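Local structure of elongation factor G (Thermus thermophilus, 2DY1) at residues His58-Arg63 / Gly429-Ala434; Asp86-Ile91 / Arg377-Asn382; Val383-His388 / Glu624-Leu629; Arg403-Glu408 / Lys437-Asp442. The protein binds GTP with magnesium and, as a member of the elongation factor G family, probably acts as a translational GTPase in the elongation stage of protein synthesis. All coordinates share one frame; numbering follows the deposited sequence.

Contact 1 (His58-Arg63 / Gly429-Ala434); sequences HRTTVR and GELHLA. With MG (magnesium ion), chain B; GTP (guanosine-5'-triphosphate), chain C.
L431 lays its CD1 methyl over one face of the H58 imidazole, joining the first turn of helix 430-442 in domain III to the loop of the GTP-binding domain that closes over the nucleotide. From CB, the L431 chain runs to CG anti to the backbone N (chi1 173°), which carries the two methyls out toward that loop. There it divides: CD1 sits 3.7 Å from the centroid of the H58 ring, 23° off its normal and nearest to ND1, a CH-pi contact displaced toward the rim; CD2 lies more loosely, 4.5 Å from T60 CG2. The imidazole and the leucine lie alongside each other rather than end-on. At its far end H58 NE2 is hydrogen-bonded to E438, farther along the same helix, so one ring meets domain III through a face and through a nitrogen. The other side of the loop serves the nucleotide. T61 OG1 binds magnesium at 2.0 Å, beside O2G and O2B of GTP, two waters and T23, while T61 N donates to GTP O2G over 3.0 Å. T60 OG1 lies beside GTP O1G, closer than an ordinary hydrogen bond, so that detail is doubtful. Apolar and CH-pi contacts to domain III thus lie next to threonines that bind the gamma-phosphate and the magnesium, so the fit of L431 is likely to be sensitive to the order of this switch-like loop.

Contact 2 (Asp86-Ile91 / Arg377-Asn382); sequences DFVGEI and RLPDPN
V88 and P379 meet at an interdomain seam, where the first turn of helix 88-97 in the P-loop GTPase domain faces the extended, proline-containing segment 377-382 that leads into the first strand of domain III. The contact between the two segments is apolar. Between side chains, V88 CG2 meets the CD corner of the P379 ring at 4.0 Å; standing anti to the backbone N, CG2 is the methyl that the valine presents to the proline. Between side chain and backbone, L378 sets both methyls against the helix at G89, CD1 lying 3.9 Å from the glycine CA. The methyls thus pack directly on the glycine main chain, and a CB there would stand at normal contact distance from L378 CD1. Polar ties lie beside this patch: R92 of the same helix donates to the carbonyl of R377, H428 donates through NE2 to the carbonyl of P379, and R358 reaches the carbonyl of G89. Bonds to main-chain oxygens therefore flank the apolar seam. The other leucine methyl, L378 CD2, rests 3.7 Å from G89 CA and 4.0 Å from the carbonyl oxygen of V88.

Contact 3 (Val383-His388 / Glu624-Leu629); sequences VPVALH and EYYKAL
V383 CG1 stands almost squarely over the centre of the Y626 ring, 3.5 Å from its centroid and only 8° off the normal. All six ring carbons lie within 4.0 Å of this one methyl, CZ being nearest at 3.6 Å, so the CH-pi contact is the tight part of the interface. Y626 places CG between the backbone N and the carbonyl carbon: chi1 of 72° carries the ring to the strand, and chi2 of -79° turns its face to V383. V383 in turn holds CG1 anti to its own N, directed at that face. Toward the phenol end the packing eases: V385 CG1, two residues along the strand, comes no nearer than 3.9 Å to Y626 OH, the two side chains crossing at about a right angle. The opposite face of the ring is lined by K627 CG, 3.7 Å above its plane, on the more exposed flank. There K627 stretches out fully, and its NZ approaches E624 OE2 from above the carboxylate plane at 2.9 Å, a salt bridge between the N-cap residue and the first turn. Replacing Y626 with an alanine would probably leave V383 CG1 without its aromatic cover and open a gap between strand and helix. L433 of helix 430-442 also packs on V383 and V385, while E430 touches Y626 and K627. The start of helix 625-633 thus touches the beginning of an inner strand beside helix 430-442, joining domain III to the C-terminal domain, both probably alpha/beta and ferredoxin-like, as in the family.

Contact 4 (Arg403-Glu408 / Lys437-Asp442); sequences RKLLEE and KERLQD
E408 OE1 is gripped by R439 NH2 from the neighbouring helix and by the backbone N of V293. The first bond is 2.9 Å long and nearly straight (168°), arriving on the syn side of the carboxylate and in the guanidinium plane. Its companion, R439 NE to E408 OE2 at 2.8 Å, uses the syn lone pair but is more bent, the oxygen lying tilted from the guanidinium plane. Together they make a side-on, two-nitrogen salt bridge, with the carboxylate and guanidinium planes turned 36° apart. The arginine chain bends at its second torsion to bring NE alongside the glutamate. One turn later on its own helix, D442 OD2 takes NH1 at 3.1 Å, and D294 of domain II forms a further salt bridge with NH2. Behind this polar edge the helices meet through leucines: L405 CD1 packs on R439 CB at 3.8 Å, and L405 CD2 on L440 CG at 4.0 Å. The axes of 403-408 and 437-442 pass 10.1 Å apart at 125°. A methionine in place of R439 would probably leave the buried E408 carboxylate without its charged mate, and D442 and D294 without their shared positive partner. Set among several acids, the arginine is likely to offset their mutual repulsion and keep E408 ionised, and the network ties both domain III helices to domain II.

Overall arrangement
Helix 430-442 runs through the group: its first turns serve contact 1 and its later ones contact 4, whose centres lie 13 Å apart. Contacts 1 and 2, 12 Å apart, both join the GTP-binding domain to domain III and are linked by D86 OD1 with H432 N. Contact 3 faces the C-terminal domain, 15 Å from contact 1, and adjoins it through L433 on V383 and V385. Strand 383-389 directly continues segment 377-382 of contact 2 and precedes helix 392-408 of contact 4. Along the chain, contact 2 nests within the loop closed by contact 1, and contact 4 within that of contact 3. Domain III is thus wedged between the nucleotide-binding and C-terminal domains.

Contact 1 (His58-Arg63 / Gly429-Ala434)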
# COMPACT_ATOMS: atom_id res chain seq x y z
N HIS A 58 -12.18 -4.62 -13.57
CA HIS A 58 -10.96 -3.92 -13.94
C HIS A 58 -9.90 -4.80 -14.57
O HIS A 58 -8.82 -4.32 -14.91
CB HIS A 58 -10.40 -3.20 -12.71
CG HIS A 58 -11.28 -2.10 -12.22
ND1 HIS A 58 -11.28 -0.84 -12.79
CD2 HIS A 58 -12.25 -2.08 -11.27
CE1 HIS A 58 -12.21 -0.10 -12.21
NE2 HIS A 58 -12.82 -0.83 -11.29
N ARG A 59 -10.21 -6.09 -14.72
CA ARG A 59 -9.30 -7.06 -15.33
C ARG A 59 -7.90 -6.97 -14.73
O ARG A 59 -6.90 -6.93 -15.45
CB ARG A 59 -9.27 -6.85 -16.86
CG ARG A 59 -10.61 -7.16 -17.56
CD ARG A 59 -10.92 -8.65 -17.49
NE ARG A 59 -11.97 -9.11 -18.42
CZ ARG A 59 -13.13 -9.64 -18.05
NH1 ARG A 59 -13.46 -9.76 -16.77
NH2 ARG A 59 -13.96 -10.13 -18.97
N THR A 60 -7.84 -6.93 -13.41
CA THR A 60 -6.56 -6.86 -12.70
C THR A 60 -6.76 -7.51 -11.35
O THR A 60 -7.86 -7.53 -10.81
CB THR A 60 -6.09 -5.38 -12.54
OG1 THR A 60 -4.75 -5.36 -12.03
CG2 THR A 60 -6.99 -4.63 -11.58
N THR A 61 -5.70 -8.07 -10.78
CA THR A 61 -5.81 -8.69 -9.48
C THR A 61 -5.87 -7.63 -8.40
O THR A 61 -4.86 -7.01 -8.03
CB THR A 61 -4.61 -9.65 -9.30
OG1 THR A 61 -4.74 -10.69 -10.27
CG2 THR A 61 -4.60 -10.29 -7.90
N VAL A 62 -7.07 -7.43 -7.85
CA VAL A 62 -7.31 -6.45 -6.80
C VAL A 62 -7.01 -7.09 -5.45
O VAL A 62 -6.57 -6.42 -4.51
CB VAL A 62 -8.79 -6.00 -6.85
CG1 VAL A 62 -9.14 -5.10 -5.65
CG2 VAL A 62 -9.04 -5.29 -8.17
N ARG A 63 -7.27 -8.40 -5.37
CA ARG A 63 -7.09 -9.16 -4.14
C ARG A 63 -6.28 -10.40 -4.39
O ARG A 63 -6.54 -11.15 -5.33
CB ARG A 63 -8.45 -9.58 -3.58
CG ARG A 63 -9.47 -8.44 -3.38
CD ARG A 63 -9.01 -7.42 -2.37
NE ARG A 63 -8.97 -8.02 -1.03
CZ ARG A 63 -8.46 -7.41 0.04
NH1 ARG A 63 -7.95 -6.19 -0.05
NH2 ARG A 63 -8.48 -8.03 1.22
N GLY A 429 -4.65 5.47 -4.57
CA GLY A 429 -4.70 5.85 -5.97
C GLY A 429 -6.14 5.92 -6.43
O GLY A 429 -7.06 5.54 -5.71
N GLU A 430 -6.33 6.42 -7.65
CA GLU A 430 -7.66 6.53 -8.23
C GLU A 430 -8.32 5.15 -8.39
O GLU A 430 -9.50 4.97 -8.07
CB GLU A 430 -7.56 7.25 -9.60
CG GLU A 430 -8.91 7.53 -10.25
CD GLU A 430 -8.84 8.35 -11.54
OE1 GLU A 430 -7.73 8.60 -12.04
OE2 GLU A 430 -9.92 8.73 -12.04
N LEU A 431 -7.56 4.17 -8.87
CA LEU A 431 -8.10 2.83 -9.05
C LEU A 431 -8.42 2.22 -7.71
O LEU A 431 -9.47 1.59 -7.53
CB LEU A 431 -7.10 1.95 -9.83
CG LEU A 431 -7.46 0.47 -9.93
CD1 LEU A 431 -8.78 0.28 -10.68
CD2 LEU A 431 -6.34 -0.28 -10.63
N HIS A 432 -7.53 2.42 -6.73
CA HIS A 432 -7.80 1.86 -5.40
C HIS A 432 -9.16 2.37 -4.89
O HIS A 432 -10.01 1.58 -4.46
CB HIS A 432 -6.68 2.28 -4.44
CG HIS A 432 -6.81 1.69 -3.06
ND1 HIS A 432 -6.28 2.30 -1.95
CD2 HIS A 432 -7.40 0.55 -2.63
CE1 HIS A 432 -6.53 1.55 -0.88
NE2 HIS A 432 -7.21 0.49 -1.27
N LEU A 433 -9.37 3.68 -4.94
CA LEU A 433 -10.62 4.27 -4.44
C LEU A 433 -11.83 3.81 -5.25
O LEU A 433 -12.92 3.60 -4.71
CB LEU A 433 -10.50 5.80 -4.45
CG LEU A 433 -9.55 6.33 -3.37
CD1 LEU A 433 -9.29 7.81 -3.63
CD2 LEU A 433 -10.12 6.09 -1.97
N ALA A 434 -11.65 3.62 -6.56
CA ALA A 434 -12.75 3.13 -7.37
C ALA A 434 -13.15 1.73 -6.90
O ALA A 434 -14.34 1.42 -6.79
CB ALA A 434 -12.34 3.09 -8.87
MG MG B . -3.35 -10.91 -11.77
PG GTP C . -2.24 -7.97 -12.75
O1G GTP C . -3.25 -6.84 -13.27
O2G GTP C . -3.02 -8.97 -11.76
O3G GTP C . -1.02 -7.42 -12.13
O3B GTP C . -1.92 -8.78 -14.11
PB GTP C . -1.26 -10.24 -14.17
O1B GTP C . 0.20 -10.11 -13.94
O2B GTP C . -2.01 -11.17 -13.30
O3A GTP C . -1.41 -10.60 -15.73
PA GTP C . -2.63 -11.44 -16.34
O1A GTP C . -2.43 -12.87 -16.05
O2A GTP C . -3.91 -10.80 -15.92
O5' GTP C . -2.43 -11.24 -17.92
C5' GTP C . -2.75 -9.97 -18.50
C4' GTP C . -2.85 -10.10 -20.01
O4' GTP C . -1.63 -10.71 -20.46
C3' GTP C . -3.98 -11.06 -20.38
O3' GTP C . -4.53 -10.68 -21.65
C2' GTP C . -3.25 -12.40 -20.50
O2' GTP C . -3.95 -13.24 -21.43
C1' GTP C . -1.97 -11.91 -21.17
N9 GTP C . -0.85 -12.88 -21.04
C8 GTP C . -0.40 -13.41 -19.91
N7 GTP C . 0.70 -14.12 -20.16
C5 GTP C . 0.95 -14.05 -21.47
C6 GTP C . 1.93 -14.58 -22.29
O6 GTP C . 2.86 -15.25 -21.84
N1 GTP C . 1.88 -14.31 -23.66
C2 GTP C . 0.84 -13.52 -24.18
N2 GTP C . 0.79 -13.26 -25.48
N3 GTP C . -0.09 -13.02 -23.35
C4 GTP C . -0.05 -13.27 -22.03
O HOH W 1 -4.89 -10.76 -13.18
O HOH W 2 -1.86 -11.29 -10.35

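Contact 2 (Asp86-Ile91 / Arg377-Asn382)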
# COMPACT_ATOMS: atom_id res chain seq x y z
N ASP A 86 -1.69 0.58 -6.36
CA ASP A 86 -2.93 0.89 -5.67
C ASP A 86 -3.22 -0.17 -4.62
O ASP A 86 -3.88 0.10 -3.59
CB ASP A 86 -4.08 0.86 -6.66
CG ASP A 86 -4.00 1.96 -7.67
OD1 ASP A 86 -4.74 2.97 -7.53
OD2 ASP A 86 -3.18 1.82 -8.60
N PHE A 87 -2.76 -1.38 -4.90
CA PHE A 87 -3.03 -2.52 -4.02
C PHE A 87 -1.83 -2.95 -3.20
O PHE A 87 -1.65 -4.15 -2.92
CB PHE A 87 -3.57 -3.66 -4.87
CG PHE A 87 -4.72 -3.23 -5.78
CD1 PHE A 87 -4.63 -3.37 -7.16
CD2 PHE A 87 -5.85 -2.63 -5.24
CE1 PHE A 87 -5.65 -2.90 -8.00
CE2 PHE A 87 -6.88 -2.16 -6.06
CZ PHE A 87 -6.77 -2.29 -7.44
N VAL A 88 -1.01 -1.98 -2.83
CA VAL A 88 0.19 -2.20 -2.00
C VAL A 88 -0.16 -3.02 -0.74
O VAL A 88 0.65 -3.82 -0.27
CB VAL A 88 0.81 -0.85 -1.60
CG1 VAL A 88 -0.17 -0.02 -0.78
CG2 VAL A 88 2.12 -1.06 -0.83
N GLY A 89 -1.35 -2.81 -0.17
CA GLY A 89 -1.72 -3.57 1.02
C GLY A 89 -1.63 -5.08 0.79
O GLY A 89 -0.96 -5.83 1.52
N GLU A 90 -2.27 -5.52 -0.28
CA GLU A 90 -2.28 -6.93 -0.62
C GLU A 90 -0.92 -7.43 -1.08
O GLU A 90 -0.53 -8.55 -0.77
CB GLU A 90 -3.33 -7.18 -1.71
CG GLU A 90 -4.75 -7.20 -1.17
CD GLU A 90 -5.06 -8.52 -0.47
OE1 GLU A 90 -4.66 -8.70 0.70
OE2 GLU A 90 -5.68 -9.38 -1.11
N ILE A 91 -0.21 -6.61 -1.84
CA ILE A 91 1.11 -7.00 -2.31
C ILE A 91 2.05 -7.23 -1.13
O ILE A 91 2.72 -8.27 -1.05
CB ILE A 91 1.71 -5.94 -3.25
CG1 ILE A 91 0.84 -5.83 -4.51
CG2 ILE A 91 3.15 -6.35 -3.67
CD1 ILE A 91 1.21 -4.67 -5.44
N ARG A 377 5.66 -2.95 6.57
CA ARG A 377 4.90 -1.76 6.88
C ARG A 377 4.13 -1.28 5.65
O ARG A 377 4.65 -1.37 4.55
CB ARG A 377 5.86 -0.66 7.33
CG ARG A 377 5.23 0.61 7.88
CD ARG A 377 6.30 1.68 8.04
NE ARG A 377 6.80 2.10 6.74
CZ ARG A 377 6.25 3.07 6.02
NH1 ARG A 377 5.20 3.75 6.49
NH2 ARG A 377 6.73 3.35 4.82
N LEU A 378 2.90 -0.81 5.83
CA LEU A 378 2.15 -0.24 4.72
C LEU A 378 2.32 1.29 4.77
O LEU A 378 2.18 1.90 5.83
CB LEU A 378 0.66 -0.57 4.81
CG LEU A 378 0.23 -2.03 4.76
CD1 LEU A 378 -1.27 -2.08 4.63
CD2 LEU A 378 0.87 -2.74 3.58
N PRO A 379 2.66 1.91 3.63
CA PRO A 379 2.82 3.37 3.59
C PRO A 379 1.42 3.95 3.81
O PRO A 379 0.44 3.33 3.41
CB PRO A 379 3.30 3.63 2.16
CG PRO A 379 3.87 2.30 1.70
CD PRO A 379 2.93 1.30 2.32
N ASP A 380 1.30 5.10 4.44
CA ASP A 380 -0.04 5.66 4.65
C ASP A 380 -0.68 6.02 3.30
O ASP A 380 0.01 6.45 2.37
CB ASP A 380 0.01 6.97 5.44
CG ASP A 380 0.26 6.77 6.92
OD1 ASP A 380 -0.22 5.76 7.49
OD2 ASP A 380 0.94 7.64 7.51
N PRO A 381 -2.01 5.87 3.19
CA PRO A 381 -2.69 6.22 1.93
C PRO A 381 -2.63 7.75 1.84
O PRO A 381 -2.75 8.44 2.85
CB PRO A 381 -4.11 5.71 2.14
CG PRO A 381 -4.30 5.73 3.65
CD PRO A 381 -2.95 5.30 4.18
N ASN A 382 -2.48 8.28 0.63
CA ASN A 382 -2.32 9.72 0.48
C ASN A 382 -3.31 10.41 -0.44
O ASN A 382 -3.14 11.59 -0.71
CB ASN A 382 -0.92 10.01 -0.02
CG ASN A 382 -0.68 9.45 -1.41
OD1 ASN A 382 -1.03 8.30 -1.71
ND2 ASN A 382 -0.09 10.27 -2.28

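Contact 3 (Val383-His388 / Glu624-Leu629)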
# COMPACT_ATOMS: atom_id res chain seq x y z
N VAL A 383 -4.31 9.68 -0.92
CA VAL A 383 -5.31 10.26 -1.83
C VAL A 383 -6.63 10.33 -1.10
O VAL A 383 -7.27 9.31 -0.83
CB VAL A 383 -5.49 9.40 -3.09
CG1 VAL A 383 -6.51 10.05 -4.01
CG2 VAL A 383 -4.15 9.25 -3.81
N PRO A 384 -7.08 11.56 -0.80
CA PRO A 384 -8.34 11.70 -0.08
C PRO A 384 -9.55 12.07 -0.90
O PRO A 384 -9.44 12.81 -1.88
CB PRO A 384 -8.01 12.81 0.90
CG PRO A 384 -7.24 13.75 0.01
CD PRO A 384 -6.36 12.85 -0.85
N VAL A 385 -10.69 11.54 -0.50
CA VAL A 385 -11.97 11.91 -1.09
C VAL A 385 -12.95 12.05 0.06
O VAL A 385 -12.80 11.41 1.10
CB VAL A 385 -12.54 10.87 -2.11
CG1 VAL A 385 -11.66 10.80 -3.36
CG2 VAL A 385 -12.67 9.50 -1.47
N ALA A 386 -13.95 12.93 -0.07
CA ALA A 386 -14.96 13.04 0.97
C ALA A 386 -16.06 12.07 0.54
O ALA A 386 -16.40 12.01 -0.64
CB ALA A 386 -15.50 14.48 1.04
N LEU A 387 -16.58 11.30 1.50
CA LEU A 387 -17.61 10.29 1.25
C LEU A 387 -19.01 10.77 1.57
O LEU A 387 -19.23 11.40 2.60
CB LEU A 387 -17.38 9.06 2.13
CG LEU A 387 -16.26 8.04 1.99
CD1 LEU A 387 -16.73 6.73 2.64
CD2 LEU A 387 -15.97 7.80 0.55
N HIS A 388 -19.96 10.42 0.71
CA HIS A 388 -21.35 10.81 0.92
C HIS A 388 -22.30 9.65 0.59
O HIS A 388 -22.21 9.07 -0.49
CB HIS A 388 -21.73 11.97 -0.01
CG HIS A 388 -20.71 13.06 -0.05
ND1 HIS A 388 -20.76 14.15 0.80
CD2 HIS A 388 -19.62 13.24 -0.82
CE1 HIS A 388 -19.75 14.95 0.54
NE2 HIS A 388 -19.04 14.43 -0.44
N GLU A 624 -7.00 17.12 -7.00
CA GLU A 624 -7.18 16.02 -7.94
C GLU A 624 -6.01 15.94 -8.89
O GLU A 624 -6.15 15.46 -10.02
CB GLU A 624 -8.48 16.16 -8.73
CG GLU A 624 -9.70 16.00 -7.86
CD GLU A 624 -10.93 15.62 -8.65
OE1 GLU A 624 -11.30 16.36 -9.58
OE2 GLU A 624 -11.52 14.57 -8.32
N TYR A 625 -4.84 16.38 -8.44
CA TYR A 625 -3.66 16.32 -9.28
C TYR A 625 -3.42 14.86 -9.66
O TYR A 625 -2.97 14.56 -10.77
CB TYR A 625 -2.45 16.91 -8.54
CG TYR A 625 -1.26 17.21 -9.44
CD1 TYR A 625 -0.03 16.61 -9.21
CD2 TYR A 625 -1.39 18.09 -10.52
CE1 TYR A 625 1.07 16.88 -10.05
CE2 TYR A 625 -0.30 18.36 -11.36
CZ TYR A 625 0.92 17.75 -11.11
OH TYR A 625 1.99 18.02 -11.94
N TYR A 626 -3.75 13.94 -8.75
CA TYR A 626 -3.55 12.51 -9.01
C TYR A 626 -4.30 12.04 -10.26
O TYR A 626 -3.88 11.09 -10.90
CB TYR A 626 -3.95 11.66 -7.79
CG TYR A 626 -5.43 11.56 -7.50
CD1 TYR A 626 -6.12 12.60 -6.87
CD2 TYR A 626 -6.15 10.40 -7.84
CE1 TYR A 626 -7.47 12.48 -6.57
CE2 TYR A 626 -7.50 10.28 -7.54
CZ TYR A 626 -8.16 11.33 -6.91
OH TYR A 626 -9.49 11.19 -6.60
N LYS A 627 -5.40 12.71 -10.60
CA LYS A 627 -6.18 12.32 -11.78
C LYS A 627 -5.61 12.89 -13.07
O LYS A 627 -5.73 12.28 -14.13
CB LYS A 627 -7.64 12.79 -11.65
CG LYS A 627 -8.47 12.04 -10.62
CD LYS A 627 -9.94 12.43 -10.71
CE LYS A 627 -10.77 11.66 -9.70
NZ LYS A 627 -12.21 12.10 -9.69
N ALA A 628 -4.96 14.04 -12.97
CA ALA A 628 -4.41 14.71 -14.15
C ALA A 628 -2.97 14.35 -14.50
O ALA A 628 -2.59 14.43 -15.67
CB ALA A 628 -4.53 16.23 -13.96
N LEU A 629 -2.18 13.95 -13.52
CA LEU A 629 -0.78 13.64 -13.78
C LEU A 629 -0.52 12.65 -14.91
O LEU A 629 0.37 12.87 -15.74
CB LEU A 629 -0.09 13.14 -12.51
CG LEU A 629 1.43 13.02 -12.70
CD1 LEU A 629 2.02 14.39 -13.05
CD2 LEU A 629 2.06 12.47 -11.43

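Contact 4 (Arg403-Glu408 / Lys437-Asp442)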
# COMPACT_ATOMS: atom_id res chain seq x y z
N ARG A 403 -17.25 -0.68 7.99
CA ARG A 403 -16.54 -1.56 8.93
C ARG A 403 -16.00 -2.77 8.15
O ARG A 403 -14.82 -3.15 8.29
CB ARG A 403 -17.47 -2.04 10.03
CG ARG A 403 -16.75 -2.83 11.14
CD ARG A 403 -17.74 -3.55 12.06
NE ARG A 403 -18.42 -4.63 11.35
CZ ARG A 403 -17.83 -5.76 10.96
NH1 ARG A 403 -16.54 -5.96 11.23
NH2 ARG A 403 -18.50 -6.66 10.26
N LYS A 404 -16.85 -3.40 7.34
CA LYS A 404 -16.45 -4.55 6.53
C LYS A 404 -15.33 -4.17 5.56
O LYS A 404 -14.35 -4.90 5.39
CB LYS A 404 -17.64 -5.09 5.71
CG LYS A 404 -18.73 -5.80 6.51
CD LYS A 404 -19.72 -6.42 5.52
CE LYS A 404 -20.80 -7.24 6.24
NZ LYS A 404 -21.78 -6.37 6.93
N LEU A 405 -15.49 -3.03 4.90
CA LEU A 405 -14.50 -2.58 3.93
C LEU A 405 -13.13 -2.41 4.55
O LEU A 405 -12.12 -2.81 3.95
CB LEU A 405 -14.94 -1.25 3.31
CG LEU A 405 -13.99 -0.65 2.26
CD1 LEU A 405 -14.08 -1.48 0.97
CD2 LEU A 405 -14.34 0.81 1.99
N LEU A 406 -13.07 -1.80 5.74
CA LEU A 406 -11.78 -1.58 6.38
C LEU A 406 -11.21 -2.85 7.00
O LEU A 406 -10.01 -2.93 7.21
CB LEU A 406 -11.88 -0.43 7.42
CG LEU A 406 -11.65 1.01 6.94
CD1 LEU A 406 -10.17 1.23 6.69
CD2 LEU A 406 -12.45 1.31 5.68
N GLU A 407 -12.06 -3.83 7.32
CA GLU A 407 -11.54 -5.11 7.82
C GLU A 407 -10.83 -5.78 6.66
O GLU A 407 -9.74 -6.34 6.81
CB GLU A 407 -12.67 -6.05 8.25
CG GLU A 407 -13.18 -5.86 9.62
CD GLU A 407 -12.11 -6.06 10.68
OE1 GLU A 407 -11.28 -7.01 10.56
OE2 GLU A 407 -12.12 -5.27 11.63
N GLU A 408 -11.48 -5.77 5.50
CA GLU A 408 -10.94 -6.41 4.33
C GLU A 408 -9.74 -5.63 3.80
O GLU A 408 -8.76 -6.22 3.34
CB GLU A 408 -12.05 -6.49 3.26
CG GLU A 408 -11.69 -7.18 2.00
CD GLU A 408 -12.92 -7.34 1.11
OE1 GLU A 408 -13.65 -8.34 1.26
OE2 GLU A 408 -13.11 -6.45 0.27
N LYS A 437 -15.23 2.00 -3.72
CA LYS A 437 -16.60 2.43 -3.98
C LYS A 437 -17.41 1.24 -4.47
O LYS A 437 -18.56 1.03 -4.06
CB LYS A 437 -16.60 3.53 -5.05
CG LYS A 437 -17.99 3.99 -5.46
CD LYS A 437 -17.92 5.17 -6.42
CE LYS A 437 -19.34 5.60 -6.80
NZ LYS A 437 -19.31 6.58 -7.92
N GLU A 438 -16.81 0.46 -5.36
CA GLU A 438 -17.46 -0.73 -5.90
C GLU A 438 -17.70 -1.76 -4.81
O GLU A 438 -18.73 -2.42 -4.81
CB GLU A 438 -16.59 -1.34 -7.01
CG GLU A 438 -16.53 -0.44 -8.24
CD GLU A 438 -15.40 -0.80 -9.20
OE1 GLU A 438 -14.97 -1.97 -9.23
OE2 GLU A 438 -14.97 0.10 -9.95
N ARG A 439 -16.73 -1.91 -3.90
CA ARG A 439 -16.91 -2.90 -2.86
C ARG A 439 -18.06 -2.52 -1.93
O ARG A 439 -18.82 -3.41 -1.52
CB ARG A 439 -15.59 -3.09 -2.08
CG ARG A 439 -15.62 -4.33 -1.19
CD ARG A 439 -15.86 -5.58 -2.01
NE ARG A 439 -15.45 -6.79 -1.29
CZ ARG A 439 -15.71 -8.02 -1.72
NH1 ARG A 439 -16.39 -8.19 -2.86
NH2 ARG A 439 -15.28 -9.08 -1.05
N LEU A 440 -18.20 -1.24 -1.61
CA LEU A 440 -19.31 -0.77 -0.76
C LEU A 440 -20.62 -1.12 -1.50
O LEU A 440 -21.60 -1.54 -0.88
CB LEU A 440 -19.17 0.74 -0.53
CG LEU A 440 -18.00 1.07 0.41
CD1 LEU A 440 -17.71 2.56 0.46
CD2 LEU A 440 -18.36 0.56 1.82
N GLN A 441 -20.62 -0.97 -2.82
CA GLN A 441 -21.81 -1.32 -3.63
C GLN A 441 -22.10 -2.84 -3.49
O GLN A 441 -23.26 -3.25 -3.45
CB GLN A 441 -21.55 -0.93 -5.09
CG GLN A 441 -22.52 -1.49 -6.13
CD GLN A 441 -22.07 -1.15 -7.56
OE1 GLN A 441 -20.90 -1.38 -7.94
NE2 GLN A 441 -22.98 -0.59 -8.34
N ASP A 442 -21.07 -3.67 -3.44
CA ASP A 442 -21.27 -5.11 -3.29
C ASP A 442 -21.94 -5.40 -1.97
O ASP A 442 -22.66 -6.38 -1.84
CB ASP A 442 -19.95 -5.90 -3.30
CG ASP A 442 -19.19 -5.76 -4.58
OD1 ASP A 442 -19.77 -5.35 -5.60
OD2 ASP A 442 -17.97 -6.09 -4.57